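Side-chain contacts in LP04448p (Drosophila melanogaster, PDB 4QMH), which probably helps drive microtubule polymerization as a member of the XMAP215 family, this fragment being the fourth TOG domain of its array: residues 129-134 and 156-161; 139-144 and 180-185; 203-208 and 212-217. All blocks are in the same frame, centred on the assembly; numbering follows the deposited sequence.

Contact 1: residues 129-134 and 156-161; sequences GGYKEF and WAWLAD. With SO4 (sulfate ion), chain B.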
# COMPACT_ATOMS: atom_id res chain seq x y z
N GLY A 129 10.21 -5.06 -5.37
CA GLY A 129 11.05 -4.64 -4.26
C GLY A 129 10.89 -5.47 -3.01
O GLY A 129 11.67 -5.33 -2.07
N GLY A 130 9.87 -6.32 -3.00
CA GLY A 130 9.53 -7.12 -1.84
C GLY A 130 8.36 -6.53 -1.07
O GLY A 130 8.17 -5.32 -1.03
N TYR A 131 7.56 -7.39 -0.45
CA TYR A 131 6.40 -6.93 0.28
C TYR A 131 6.79 -6.48 1.69
O TYR A 131 5.99 -5.87 2.39
CB TYR A 131 5.36 -8.05 0.34
CG TYR A 131 4.57 -8.22 -0.93
CD1 TYR A 131 5.05 -9.01 -1.98
CD2 TYR A 131 3.35 -7.60 -1.10
CE1 TYR A 131 4.31 -9.16 -3.15
CE2 TYR A 131 2.61 -7.75 -2.25
CZ TYR A 131 3.09 -8.53 -3.27
OH TYR A 131 2.35 -8.66 -4.43
N LYS A 132 8.02 -6.75 2.08
CA LYS A 132 8.48 -6.51 3.44
C LYS A 132 8.32 -5.05 3.84
O LYS A 132 7.92 -4.74 4.96
CB LYS A 132 9.94 -6.94 3.58
CG LYS A 132 10.53 -6.75 4.96
CD LYS A 132 11.87 -7.49 5.06
CE LYS A 132 12.60 -7.16 6.35
NZ LYS A 132 13.17 -5.79 6.34
N GLU A 133 8.65 -4.14 2.92
CA GLU A 133 8.59 -2.71 3.23
C GLU A 133 7.19 -2.18 3.45
O GLU A 133 7.04 -1.07 3.99
CB GLU A 133 9.30 -1.88 2.15
CG GLU A 133 10.81 -1.92 2.25
CD GLU A 133 11.36 -3.25 1.79
OE1 GLU A 133 10.65 -3.95 1.03
OE2 GLU A 133 12.49 -3.59 2.17
N PHE A 134 6.16 -2.93 3.05
CA PHE A 134 4.77 -2.48 3.27
C PHE A 134 4.36 -2.65 4.73
O PHE A 134 3.41 -2.00 5.20
CB PHE A 134 3.78 -3.29 2.42
CG PHE A 134 3.92 -3.09 0.94
CD1 PHE A 134 4.29 -1.86 0.42
CD2 PHE A 134 3.64 -4.12 0.06
CE1 PHE A 134 4.41 -1.68 -0.95
CE2 PHE A 134 3.75 -3.96 -1.31
CZ PHE A 134 4.14 -2.74 -1.82
N TRP A 156 -8.59 -5.08 3.35
CA TRP A 156 -8.75 -6.40 3.94
C TRP A 156 -8.67 -7.52 2.90
O TRP A 156 -8.16 -8.60 3.18
CB TRP A 156 -10.05 -6.51 4.75
CG TRP A 156 -9.98 -5.82 6.09
CD1 TRP A 156 -10.80 -4.81 6.53
CD2 TRP A 156 -9.05 -6.07 7.15
NE1 TRP A 156 -10.43 -4.44 7.80
CE2 TRP A 156 -9.36 -5.19 8.20
CE3 TRP A 156 -7.98 -6.96 7.32
CZ2 TRP A 156 -8.65 -5.16 9.41
CZ3 TRP A 156 -7.27 -6.94 8.51
CH2 TRP A 156 -7.61 -6.04 9.54
N ALA A 157 -9.17 -7.28 1.69
CA ALA A 157 -9.09 -8.30 0.64
C ALA A 157 -7.63 -8.55 0.30
O ALA A 157 -7.21 -9.68 0.10
CB ALA A 157 -9.84 -7.86 -0.60
N TRP A 158 -6.87 -7.46 0.23
CA TRP A 158 -5.47 -7.55 -0.14
C TRP A 158 -4.68 -8.27 0.94
O TRP A 158 -3.88 -9.14 0.65
CB TRP A 158 -4.89 -6.16 -0.40
CG TRP A 158 -3.44 -6.14 -0.81
CD1 TRP A 158 -2.93 -6.36 -2.06
CD2 TRP A 158 -2.32 -5.84 0.03
NE1 TRP A 158 -1.55 -6.23 -2.04
CE2 TRP A 158 -1.16 -5.92 -0.76
CE3 TRP A 158 -2.20 -5.53 1.39
CZ2 TRP A 158 0.12 -5.68 -0.25
CZ3 TRP A 158 -0.93 -5.30 1.90
CH2 TRP A 158 0.21 -5.38 1.08
N LEU A 159 -4.94 -7.93 2.20
CA LEU A 159 -4.26 -8.61 3.29
C LEU A 159 -4.63 -10.09 3.32
O LEU A 159 -3.78 -10.94 3.54
CB LEU A 159 -4.59 -7.96 4.64
CG LEU A 159 -4.01 -6.55 4.85
CD1 LEU A 159 -4.68 -5.85 6.03
CD2 LEU A 159 -2.50 -6.62 5.06
N ALA A 160 -5.91 -10.40 3.08
CA ALA A 160 -6.37 -11.78 3.11
C ALA A 160 -5.71 -12.58 2.00
O ALA A 160 -5.39 -13.77 2.16
CB ALA A 160 -7.90 -11.85 2.99
N ASP A 161 -5.48 -11.92 0.88
CA ASP A 161 -4.89 -12.53 -0.30
C ASP A 161 -3.38 -12.74 -0.13
O ASP A 161 -2.86 -13.78 -0.51
CB ASP A 161 -5.19 -11.67 -1.53
CG ASP A 161 -4.66 -12.27 -2.82
OD1 ASP A 161 -4.82 -13.49 -3.02
OD2 ASP A 161 -4.07 -11.52 -3.63
S SO4 B . 9.18 -10.41 -0.01
O1 SO4 B . 10.36 -10.49 -0.88
O2 SO4 B . 7.99 -10.15 -0.81
O3 SO4 B . 9.00 -11.69 0.68
O4 SO4 B . 9.39 -9.35 0.97
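With CG of W158 anti to the backbone N (chi1 -179°), the indole is thrown across from helix 149-162 toward Y131 and F134, which both hold CG anti to the carbonyl carbon, beside the backbone N, and meet the indole side by side. The far corner of the six-membered ring does the touching. W158 CZ2 lies at the edge of the phenol, near its plane, 3.8 Å from Y131 CE2, while W158 CH2 lies 3.8 Å from F134 CD2. The F134 ring and the indole six-membered ring have centroids 5.8 Å apart and planes at 68°, an oblique pair. All three side chains are buried, and the two polar groups are provided for: W158 NE1 donates to N123 OD1, and Y131 OH bonds E127 and N123 of helix 112-129. Behind Y131 the backbone binds a sulfate, probably from the crystallisation liquor: Y131 N reaches O2 at 2.8 Å with a nearly straight N-H...O angle of 171°, and K132 N gives O4 a weak bond at 3.1 Å. G130, with positive phi, is where the chain leaves helical angles and turns into this site. F134 also stacks on F100. The arrangement is an aromatic core joining the loop after helix 112-129 to helix 149-162, inside the all-helical, HEAT-like repeat architecture of a TOG domain.

Contact 2: residues 139-144 and 180-185; sequences MIADAL and VPHLYA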
# COMPACT_ATOMS: atom_id res chain seq x y z
N MET A 139 1.70 1.84 8.38
CA MET A 139 1.06 2.42 7.19
C MET A 139 -0.30 1.77 6.92
O MET A 139 -1.28 2.46 6.65
CB MET A 139 1.96 2.32 5.97
CG MET A 139 3.17 3.22 6.08
SD MET A 139 4.31 3.11 4.68
CE MET A 139 4.96 1.46 4.87
N ILE A 140 -0.33 0.45 7.00
CA ILE A 140 -1.58 -0.27 6.77
C ILE A 140 -2.61 0.02 7.88
O ILE A 140 -3.77 0.35 7.60
CB ILE A 140 -1.30 -1.77 6.58
CG1 ILE A 140 -0.63 -2.00 5.21
CG2 ILE A 140 -2.57 -2.60 6.68
CD1 ILE A 140 0.03 -3.37 5.07
N ALA A 141 -2.19 -0.07 9.14
CA ALA A 141 -3.09 0.22 10.25
C ALA A 141 -3.64 1.65 10.19
O ALA A 141 -4.81 1.88 10.49
CB ALA A 141 -2.40 -0.02 11.57
N ASP A 142 -2.80 2.60 9.81
CA ASP A 142 -3.25 3.99 9.73
C ASP A 142 -4.30 4.15 8.64
O ASP A 142 -5.24 4.95 8.78
CB ASP A 142 -2.07 4.94 9.49
CG ASP A 142 -1.31 5.26 10.75
OD1 ASP A 142 -1.84 5.03 11.86
OD2 ASP A 142 -0.17 5.76 10.64
N ALA A 143 -4.16 3.42 7.54
CA ALA A 143 -5.16 3.48 6.47
C ALA A 143 -6.47 2.83 6.93
O ALA A 143 -7.55 3.31 6.62
CB ALA A 143 -4.64 2.82 5.19
N LEU A 144 -6.37 1.73 7.67
CA LEU A 144 -7.56 1.03 8.14
C LEU A 144 -8.32 1.89 9.15
O LEU A 144 -9.55 1.95 9.14
CB LEU A 144 -7.18 -0.32 8.76
CG LEU A 144 -6.69 -1.40 7.79
CD1 LEU A 144 -6.03 -2.55 8.58
CD2 LEU A 144 -7.83 -1.93 6.91
N VAL A 180 -4.50 -5.59 14.51
CA VAL A 180 -5.46 -6.42 15.24
C VAL A 180 -6.69 -5.67 15.80
O VAL A 180 -7.82 -6.15 15.70
CB VAL A 180 -4.76 -7.26 16.33
CG1 VAL A 180 -5.79 -7.92 17.24
CG2 VAL A 180 -3.86 -8.32 15.70
N PRO A 181 -6.49 -4.48 16.39
CA PRO A 181 -7.69 -3.76 16.84
C PRO A 181 -8.65 -3.47 15.70
O PRO A 181 -9.87 -3.47 15.90
CB PRO A 181 -7.12 -2.46 17.41
CG PRO A 181 -5.73 -2.81 17.83
CD PRO A 181 -5.25 -3.80 16.80
N HIS A 182 -8.12 -3.22 14.52
CA HIS A 182 -8.97 -2.89 13.38
C HIS A 182 -9.65 -4.16 12.88
O HIS A 182 -10.81 -4.14 12.51
CB HIS A 182 -8.17 -2.21 12.29
CG HIS A 182 -7.38 -1.04 12.79
ND1 HIS A 182 -7.98 0.12 13.23
CD2 HIS A 182 -6.05 -0.87 12.96
CE1 HIS A 182 -7.04 0.97 13.63
NE2 HIS A 182 -5.87 0.39 13.48
N LEU A 183 -8.92 -5.27 12.90
CA LEU A 183 -9.52 -6.54 12.53
C LEU A 183 -10.71 -6.83 13.44
O LEU A 183 -11.78 -7.22 12.98
CB LEU A 183 -8.49 -7.65 12.66
CG LEU A 183 -9.00 -9.05 12.33
CD1 LEU A 183 -9.28 -9.17 10.86
CD2 LEU A 183 -7.94 -10.06 12.75
N TYR A 184 -10.51 -6.65 14.75
CA TYR A 184 -11.55 -7.00 15.72
C TYR A 184 -12.79 -6.11 15.60
O TYR A 184 -13.92 -6.54 15.86
CB TYR A 184 -11.00 -7.00 17.14
CG TYR A 184 -10.04 -8.14 17.42
CD1 TYR A 184 -9.83 -9.14 16.48
CD2 TYR A 184 -9.36 -8.23 18.64
CE1 TYR A 184 -8.96 -10.19 16.73
CE2 TYR A 184 -8.49 -9.28 18.90
CZ TYR A 184 -8.30 -10.26 17.93
OH TYR A 184 -7.43 -11.30 18.17
N ALA A 185 -12.59 -4.86 15.19
CA ALA A 185 -13.73 -3.99 14.94
C ALA A 185 -14.42 -4.34 13.62
O ALA A 185 -15.65 -4.40 13.54
CB ALA A 185 -13.30 -2.55 14.93
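A141 and L144, one helical turn apart on helix 139-145, meet a single side chain of helix 173-186, the imidazole of H182. This is helix-to-helix packing within the alpha-solenoid of HEAT-like repeats that makes up a TOG domain, and the two backbones come close: the CA atoms of L144 and H182 are 6.7 Å apart. Along the first helix, I140 turns from this interface to pack on F100 of helix 96-106 and on W158 of helix 149-162. A141 follows and makes contact in two ways, through its methyl and through its carbonyl oxygen. The methyl CB stands 4.0 Å from both CD2 and NE2 of H182. Next comes D142, whose CB points off the other helix; its OD1 is 6.4 Å from H182 NE2, too far for contact, though the carboxylate might weakly favour a protonated imidazole. L144 completes the turn by bringing CB over the imidazole, 4.1 Å from H182 CG, and an equal distance separates its CB from H182 CB. The rest of its side chain starts beside the backbone N and then extends (chi2 166°); it packs on L155 and W156 of helix 149-162. H182 has CG anti to its own carbonyl carbon (chi1 -52°), and chi2 of -68° turns one face of the ring to helix 139-145. On that face the L144 methylene sits near CG and the A141 oxygen near the opposite end of the ring. A141 O is 3.5 Å from H182 NE2, but above the ring face, so the pair is packing and not a hydrogen bond.

Contact 3: residues 203-208 and 212-217; sequences LGIMIH and DAMNRA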
# COMPACT_ATOMS: atom_id res chain seq x y z
N LEU A 203 -7.44 -15.59 9.01
CA LEU A 203 -6.46 -16.67 8.86
C LEU A 203 -5.08 -16.13 8.52
O LEU A 203 -4.08 -16.54 9.11
CB LEU A 203 -6.92 -17.69 7.81
CG LEU A 203 -5.92 -18.83 7.56
CD1 LEU A 203 -5.70 -19.64 8.83
CD2 LEU A 203 -6.42 -19.71 6.42
N GLY A 204 -5.03 -15.21 7.57
CA GLY A 204 -3.77 -14.59 7.19
C GLY A 204 -3.05 -13.93 8.35
O GLY A 204 -1.84 -14.08 8.49
N ILE A 205 -3.77 -13.15 9.16
CA ILE A 205 -3.20 -12.54 10.35
C ILE A 205 -2.70 -13.61 11.31
O ILE A 205 -1.58 -13.53 11.82
CB ILE A 205 -4.25 -11.65 11.09
CG1 ILE A 205 -4.76 -10.54 10.16
CG2 ILE A 205 -3.68 -11.10 12.40
CD1 ILE A 205 -3.82 -9.37 10.00
N MET A 206 -3.51 -14.63 11.54
CA MET A 206 -3.12 -15.69 12.48
C MET A 206 -1.91 -16.49 12.02
O MET A 206 -1.15 -16.99 12.84
CB MET A 206 -4.29 -16.63 12.73
CG MET A 206 -4.09 -17.52 13.94
SD MET A 206 -5.51 -18.57 14.24
CE MET A 206 -6.68 -17.37 14.86
N ILE A 207 -1.73 -16.63 10.71
CA ILE A 207 -0.56 -17.34 10.19
C ILE A 207 0.72 -16.67 10.68
O ILE A 207 1.73 -17.34 10.93
CB ILE A 207 -0.59 -17.42 8.65
CG1 ILE A 207 -1.54 -18.54 8.21
CG2 ILE A 207 0.81 -17.63 8.08
CD1 ILE A 207 -1.86 -18.52 6.73
N HIS A 208 0.68 -15.36 10.87
CA HIS A 208 1.84 -14.61 11.34
C HIS A 208 1.91 -14.40 12.86
O HIS A 208 3.00 -14.36 13.42
CB HIS A 208 1.94 -13.27 10.60
CG HIS A 208 2.23 -13.44 9.14
ND1 HIS A 208 3.52 -13.48 8.64
CD2 HIS A 208 1.41 -13.65 8.08
CE1 HIS A 208 3.47 -13.68 7.34
NE2 HIS A 208 2.21 -13.78 6.97
N ASP A 212 -2.64 -18.05 20.08
CA ASP A 212 -2.43 -17.58 21.45
C ASP A 212 -2.26 -16.06 21.54
O ASP A 212 -2.86 -15.41 22.39
CB ASP A 212 -1.23 -18.30 22.08
CG ASP A 212 -1.50 -19.77 22.37
OD1 ASP A 212 -2.69 -20.19 22.34
OD2 ASP A 212 -0.53 -20.51 22.64
N ALA A 213 -1.44 -15.50 20.65
CA ALA A 213 -1.20 -14.06 20.65
C ALA A 213 -2.48 -13.29 20.33
O ALA A 213 -2.75 -12.24 20.92
CB ALA A 213 -0.08 -13.71 19.67
N MET A 214 -3.27 -13.81 19.40
CA MET A 214 -4.50 -13.11 19.02
C MET A 214 -5.52 -13.19 20.13
O MET A 214 -6.24 -12.23 20.40
CB MET A 214 -5.06 -13.64 17.71
CG MET A 214 -4.12 -13.39 16.55
SD MET A 214 -4.78 -13.87 14.96
CE MET A 214 -6.04 -12.61 14.69
N ASN A 215 -5.58 -14.34 20.80
CA ASN A 215 -6.47 -14.50 21.93
C ASN A 215 -6.06 -13.61 23.12
O ASN A 215 -6.92 -13.06 23.81
CB ASN A 215 -6.53 -15.97 22.34
CG ASN A 215 -7.59 -16.23 23.36
OD1 ASN A 215 -8.78 -16.13 23.08
ND2 ASN A 215 -7.17 -16.57 24.58
N ARG A 216 -4.76 -13.44 23.33
CA ARG A 216 -4.27 -12.54 24.37
C ARG A 216 -4.68 -11.10 24.07
O ARG A 216 -5.07 -10.35 24.96
CB ARG A 216 -2.75 -12.61 24.50
CG ARG A 216 -2.25 -13.84 25.23
CD ARG A 216 -0.81 -13.68 25.68
NE ARG A 216 0.13 -13.60 24.56
CZ ARG A 216 0.67 -14.65 23.96
NH1 ARG A 216 0.36 -15.88 24.35
NH2 ARG A 216 1.52 -14.48 22.95
N ALA A 217 -4.56 -10.73 22.80
CA ALA A 217 -4.95 -9.39 22.35
C ALA A 217 -6.44 -9.18 22.58
O ALA A 217 -6.87 -8.09 22.97
CB ALA A 217 -4.59 -9.20 20.88
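M214 reaches from helix 211-221 toward I205 and M206 on helix 192-209, and the shape of its chain decides which atom meets which residue. The first bond sets CG anti to the carbonyl carbon (chi1 -64°), the next runs extended, and the last bends at chi3, 71°, turning the methyl aside from the line of the chain. The sulfur lies mainly against M206 and the methyl against I205. M214 SD rests on the backbone and root of M206, 3.5 Å from M206 CA and 3.6 Å from M206 CB. M214 CE turns instead to I205, where it meets CG2 at 3.6 Å. The isoleucine is posed for this by its branching: CG2 is the arm anti to the backbone N and faces M214, whereas CG1 stands beside the N and leads CD1 away from helix 211-221. The axes of these two side chains cross at about a right angle, and the touch is short: I205 CG2 also comes within 3.9 Å of M214 SD, with I205 CB 4.1 Å from M214 CE. M206 takes a different first torsion, with CG anti to the backbone N, and an extended second bond. Its own bend at chi3, -73°, curls the methyl back, leaving M206 CE 4.0 Å from M214 SD. The two methionines thus pass at a slant, the sulfur of one held beside the CA, CB, CG and CE of the other. All three residues are buried and the contact is wholly apolar. The two helices follow each other across a very short link and meet at a steep angle here; helix 173-186 meets one part of the interface through L183, which touches both I205 and M214, and helix 226-236 another, with L233 touching both methionines.

Contacts 1 and 2 interlock along the chain, since their segments alternate, while contact 3 follows both in series. The centres of contacts 1 and 2 lie about 14 Å apart, as do those of contacts 2 and 3; the centres of contacts 1 and 3 are about 17 Å apart. Contact 1 meets contact 2 partly through W156 of helix 149-162, which packs on L144 and L183, and also where 129-134 packs on M139 and I140. Contact 2 meets contact 3 through helix 173-186, where Y184 OH probably hydrogen-bonds M214 O at 2.7 Å. Successive helices are thereby tied from the middle of the domain toward its C-terminal end, consistent with one continuous solenoid body.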